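Diguanylate cyclase with PAS/PAC sensor (Marinobacter aquaeolei, PDB 3H9W) probably makes cyclic di-GMP from two GTP molecules through its GGDEF domain, while the PAS domain present here is likely to act as its sensor. Local coordinates at the interface of chains A and B. Sequence-based numbering; all coordinates share one arbitrary frame. Chains: chain A/B, Diguanylate cyclase with PAS/PAC sensor.

The interface of chains A and B. Residues chain A 4, 85-87, 100-102, 104; chain B 4, 85-87, 100-102, 104.
Two PAS domains that meet sheet to sheet give a worked example of a patch of a two-fold interface in which carbon meets carbon. Strands 79-90 and 96-105 of each chain supply most of the surface, and no nitrogen or oxygen of one side comes within bonding distance of the other, so packing of apolar surface probably does most of the work in this patch. Pairing through the PAS sheet is plausible for the protein in solution, but the crystal by itself does not prove it.

The tight part centres on A:Phe102. Its CG lies anti to the carbonyl carbon (chi1 -69°), and the ring reaches into chain B, where B:Val85 meets it tip to tip. With CG1 anti to its own backbone N (chi1 -178°), the valine sets that methyl 3.5 Å above the ring plane, over its centre, in a CH-pi contact. A:Phe102 CZ lies 3.6 Å from B:His87 CB, the two side chains crossing obliquely. At the ring edge, in its plane, A:Phe102 CE2 is 3.8 Å from B:Gly101 CA, where the lack of a side chain probably lets the ring approach the backbone. Near the two-fold axis A:Phe102 and B:Phe102 slide past each other in opposite directions, edge beside edge. An alanine at A:Phe102 would remove the ring that B:Val85 CG1 caps and would probably loosen the centre of the interface.

A:Phe104 and B:Phe104 meet tip to tip, their planes 87° apart in an edge-to-face pair. The second methyl of B:Val85, CG2, packs 3.8 Å from A:Phe104 CE1, so one valine serves both aromatic residues.

Packing thins towards the margins. A:Ala4 adds little beyond its CB against B:Val85 CG1. At the other end the isoleucines touch lightly through their tips, A:Ile100 CD1 lying 3.9 Å from B:Ile100 CD1.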
ATOM      1  N   ALA A   4       8.786   0.083  -2.698  1.00 30.69           N
ATOM      2  CA  ALA A   4       7.412  -0.388  -2.848  1.00 25.90           C
ATOM      3  C   ALA A   4       6.966  -0.136  -4.282  1.00 25.12           C
ATOM      4  O   ALA A   4       7.343   0.860  -4.894  1.00 30.41           O
ATOM      5  CB  ALA A   4       6.498   0.344  -1.883  1.00 28.54           C
ATOM      6  N   VAL A  85      -0.268  -6.309  -1.288  1.00 21.14           N
ATOM      7  CA  VAL A  85      -1.244  -5.753  -0.352  1.00 21.99           C
ATOM      8  C   VAL A  85      -2.303  -5.046  -1.163  1.00 17.34           C
ATOM      9  O   VAL A  85      -1.995  -4.157  -1.955  1.00 16.36           O
ATOM     10  CB  VAL A  85      -0.590  -4.751   0.612  1.00 26.68           C
ATOM     11  CG1 VAL A  85      -1.627  -4.232   1.604  1.00 25.69           C
ATOM     12  CG2 VAL A  85       0.552  -5.429   1.357  1.00 25.20           C
ATOM     13  N   VAL A  86      -3.554  -5.436  -0.939  1.00 22.30           N
ATOM     14  CA  VAL A  86      -4.668  -4.922  -1.717  1.00 21.12           C
ATOM     15  C   VAL A  86      -5.802  -4.244  -0.975  1.00 20.51           C
ATOM     16  O   VAL A  86      -6.343  -4.780  -0.007  1.00 18.21           O
ATOM     17  CB  VAL A  86      -5.314  -6.062  -2.536  1.00 20.49           C
ATOM     18  CG1 VAL A  86      -6.347  -5.492  -3.492  1.00 24.19           C
ATOM     19  CG2 VAL A  86      -4.232  -6.828  -3.294  1.00 22.19           C
ATOM     20  N   HIS A  87      -6.164  -3.062  -1.458  1.00 24.30           N
ATOM     21  CA  HIS A  87      -7.286  -2.320  -0.910  1.00 19.93           C
ATOM     22  C   HIS A  87      -8.356  -2.366  -1.999  1.00 18.57           C
ATOM     23  O   HIS A  87      -8.058  -2.104  -3.164  1.00 22.05           O
ATOM     24  CB  HIS A  87      -6.915  -0.870  -0.630  1.00 19.24           C
ATOM     25  CG  HIS A  87      -8.094  -0.024  -0.259  1.00 23.99           C
ATOM     26  ND1 HIS A  87      -8.500   1.056  -1.010  1.00 29.85           N
ATOM     27  CD2 HIS A  87      -8.987  -0.137   0.752  1.00 28.28           C
ATOM     28  CE1 HIS A  87      -9.596   1.571  -0.480  1.00 23.97           C
ATOM     29  NE2 HIS A  87      -9.912   0.866   0.589  1.00 26.89           N
ATOM     30  N   ILE A 100      -6.435  -1.343  -5.581  1.00 21.27           N
ATOM     31  CA  ILE A 100      -5.263  -0.476  -5.511  1.00 24.91           C
ATOM     32  C   ILE A 100      -4.352  -0.972  -4.398  1.00 21.76           C
ATOM     33  O   ILE A 100      -4.824  -1.344  -3.327  1.00 23.49           O
ATOM     34  CB  ILE A 100      -5.656   0.978  -5.174  1.00 31.53           C
ATOM     35  CG1 ILE A 100      -6.299   1.020  -3.784  1.00 33.87           C
ATOM     36  CG2 ILE A 100      -6.644   1.502  -6.196  1.00 44.28           C
ATOM     37  CD1 ILE A 100      -6.303   2.392  -3.137  1.00 46.74           C
ATOM     38  N   GLY A 101      -3.050  -0.964  -4.633  1.00 22.02           N
ATOM     39  CA  GLY A 101      -2.164  -1.425  -3.588  1.00 22.79           C
ATOM     40  C   GLY A 101      -0.701  -1.302  -3.911  1.00 22.80           C
ATOM     41  O   GLY A 101      -0.296  -0.493  -4.749  1.00 22.48           O
ATOM     42  N   PHE A 102       0.096  -2.123  -3.241  1.00 15.51           N
ATOM     43  CA  PHE A 102       1.538  -2.120  -3.435  1.00 14.99           C
ATOM     44  C   PHE A 102       2.076  -3.542  -3.427  1.00 15.34           C
ATOM     45  O   PHE A 102       1.513  -4.422  -2.783  1.00 18.47           O
ATOM     46  CB  PHE A 102       2.237  -1.385  -2.283  1.00 17.77           C
ATOM     47  CG  PHE A 102       1.999   0.096  -2.243  1.00 20.04           C
ATOM     48  CD1 PHE A 102       2.730   0.951  -3.048  1.00 24.18           C
ATOM     49  CD2 PHE A 102       1.072   0.638  -1.359  1.00 32.08           C
ATOM     50  CE1 PHE A 102       2.546   2.340  -2.973  1.00 30.46           C
ATOM     51  CE2 PHE A 102       0.877   2.022  -1.277  1.00 29.46           C
ATOM     52  CZ  PHE A 102       1.620   2.866  -2.088  1.00 29.32           C
ATOM     53  N   PHE A 104       5.593  -5.570  -2.546  1.00 18.35           N
ATOM     54  CA  PHE A 104       6.820  -5.372  -1.783  1.00 17.71           C
ATOM     55  C   PHE A 104       7.759  -6.559  -1.924  1.00 22.60           C
ATOM     56  O   PHE A 104       7.322  -7.710  -1.879  1.00 19.68           O
ATOM     57  CB  PHE A 104       6.486  -5.232  -0.298  1.00 19.39           C
ATOM     58  CG  PHE A 104       5.600  -4.067   0.027  1.00 25.25           C
ATOM     59  CD1 PHE A 104       6.138  -2.794   0.184  1.00 30.08           C
ATOM     60  CD2 PHE A 104       4.228  -4.244   0.196  1.00 23.66           C
ATOM     61  CE1 PHE A 104       5.320  -1.712   0.508  1.00 25.67           C
ATOM     62  CE2 PHE A 104       3.402  -3.167   0.520  1.00 21.80           C
ATOM     63  CZ  PHE A 104       3.951  -1.901   0.676  1.00 23.31           C
TER
ATOM     64  N   ALA B   4      -2.370  -4.870   7.426  1.00 30.69           N
ATOM     65  CA  ALA B   4      -2.075  -3.594   6.780  1.00 25.90           C
ATOM     66  C   ALA B   4      -3.239  -2.645   7.027  1.00 25.12           C
ATOM     67  O   ALA B   4      -4.395  -3.060   7.066  1.00 30.41           O
ATOM     68  CB  ALA B   4      -1.875  -3.794   5.290  1.00 28.54           C
ATOM     69  N   VAL B  85       3.593   3.829   3.738  1.00 21.14           N
ATOM     70  CA  VAL B  85       3.901   3.771   2.310  1.00 21.99           C
ATOM     71  C   VAL B  85       2.879   4.616   1.587  1.00 17.34           C
ATOM     72  O   VAL B  85       1.677   4.394   1.721  1.00 16.36           O
ATOM     73  CB  VAL B  85       3.834   2.330   1.779  1.00 26.68           C
ATOM     74  CG1 VAL B  85       4.210   2.304   0.300  1.00 25.69           C
ATOM     75  CG2 VAL B  85       4.785   1.447   2.576  1.00 25.20           C
ATOM     76  N   VAL B  86       3.373   5.571   0.806  1.00 22.30           N
ATOM     77  CA  VAL B  86       2.515   6.529   0.130  1.00 21.12           C
ATOM     78  C   VAL B  86       2.607   6.627  -1.379  1.00 20.51           C
ATOM     79  O   VAL B  86       3.694   6.757  -1.946  1.00 18.21           O
ATOM     80  CB  VAL B  86       2.780   7.952   0.670  1.00 20.49           C
ATOM     81  CG1 VAL B  86       1.753   8.919   0.108  1.00 24.19           C
ATOM     82  CG2 VAL B  86       2.742   7.940   2.196  1.00 22.19           C
ATOM     83  N   HIS B  87       1.445   6.583  -2.019  1.00 24.30           N
ATOM     84  CA  HIS B  87       1.356   6.744  -3.459  1.00 19.93           C
ATOM     85  C   HIS B  87       0.675   8.097  -3.661  1.00 18.57           C
ATOM     86  O   HIS B  87      -0.343   8.372  -3.026  1.00 22.05           O
ATOM     87  CB  HIS B  87       0.504   5.654  -4.094  1.00 19.24           C
ATOM     88  CG  HIS B  87       0.219   5.899  -5.543  1.00 23.99           C
ATOM     89  ND1 HIS B  87      -1.056   6.074  -6.032  1.00 29.85           N
ATOM     90  CD2 HIS B  87       1.052   6.058  -6.599  1.00 28.28           C
ATOM     91  CE1 HIS B  87      -0.998   6.334  -7.327  1.00 23.97           C
ATOM     92  NE2 HIS B  87       0.269   6.329  -7.695  1.00 26.89           N
ATOM     93  N   ILE B 100      -2.657   8.127  -1.119  1.00 21.27           N
ATOM     94  CA  ILE B 100      -3.280   6.850  -0.784  1.00 24.91           C
ATOM     95  C   ILE B 100      -2.189   5.852  -0.423  1.00 21.76           C
ATOM     96  O   ILE B 100      -1.151   5.802  -1.076  1.00 23.49           O
ATOM     97  CB  ILE B 100      -4.058   6.270  -1.984  1.00 31.53           C
ATOM     98  CG1 ILE B 100      -3.082   5.979  -3.129  1.00 33.87           C
ATOM     99  CG2 ILE B 100      -5.101   7.261  -2.459  1.00 44.28           C
ATOM    100  CD1 ILE B 100      -3.602   4.999  -4.162  1.00 46.74           C
ATOM    101  N   GLY B 101      -2.421   5.047   0.601  1.00 22.02           N
ATOM    102  CA  GLY B 101      -1.403   4.086   0.959  1.00 22.79           C
ATOM    103  C   GLY B 101      -1.787   3.158   2.078  1.00 22.80           C
ATOM    104  O   GLY B 101      -2.969   2.929   2.343  1.00 22.48           O
ATOM    105  N   PHE B 102      -0.771   2.626   2.744  1.00 15.51           N
ATOM    106  CA  PHE B 102      -0.977   1.702   3.848  1.00 14.99           C
ATOM    107  C   PHE B 102       0.014   1.983   4.966  1.00 15.34           C
ATOM    108  O   PHE B 102       1.118   2.459   4.722  1.00 18.47           O
ATOM    109  CB  PHE B 102      -0.725   0.257   3.397  1.00 17.77           C
ATOM    110  CG  PHE B 102      -1.738  -0.291   2.436  1.00 20.04           C
ATOM    111  CD1 PHE B 102      -2.945  -0.791   2.890  1.00 24.18           C
ATOM    112  CD2 PHE B 102      -1.459  -0.350   1.075  1.00 32.08           C
ATOM    113  CE1 PHE B 102      -3.871  -1.351   1.997  1.00 30.46           C
ATOM    114  CE2 PHE B 102      -2.375  -0.905   0.173  1.00 29.46           C
ATOM    115  CZ  PHE B 102      -3.579  -1.404   0.644  1.00 29.32           C
ATOM    116  N   PHE B 104       1.907  -0.025   8.072  1.00 18.35           N
ATOM    117  CA  PHE B 104       2.243  -1.390   8.461  1.00 17.71           C
ATOM    118  C   PHE B 104       2.943  -1.426   9.810  1.00 22.60           C
ATOM    119  O   PHE B 104       3.813  -0.598  10.084  1.00 19.68           O
ATOM    120  CB  PHE B 104       3.201  -1.996   7.437  1.00 19.39           C
ATOM    121  CG  PHE B 104       2.644  -2.084   6.048  1.00 25.25           C
ATOM    122  CD1 PHE B 104       1.823  -3.146   5.682  1.00 30.08           C
ATOM    123  CD2 PHE B 104       2.953  -1.114   5.095  1.00 23.66           C
ATOM    124  CE1 PHE B 104       1.321  -3.243   4.385  1.00 25.67           C
ATOM    125  CE2 PHE B 104       2.455  -1.202   3.795  1.00 21.80           C
ATOM    126  CZ  PHE B 104       1.638  -2.269   3.442  1.00 23.31           C
TER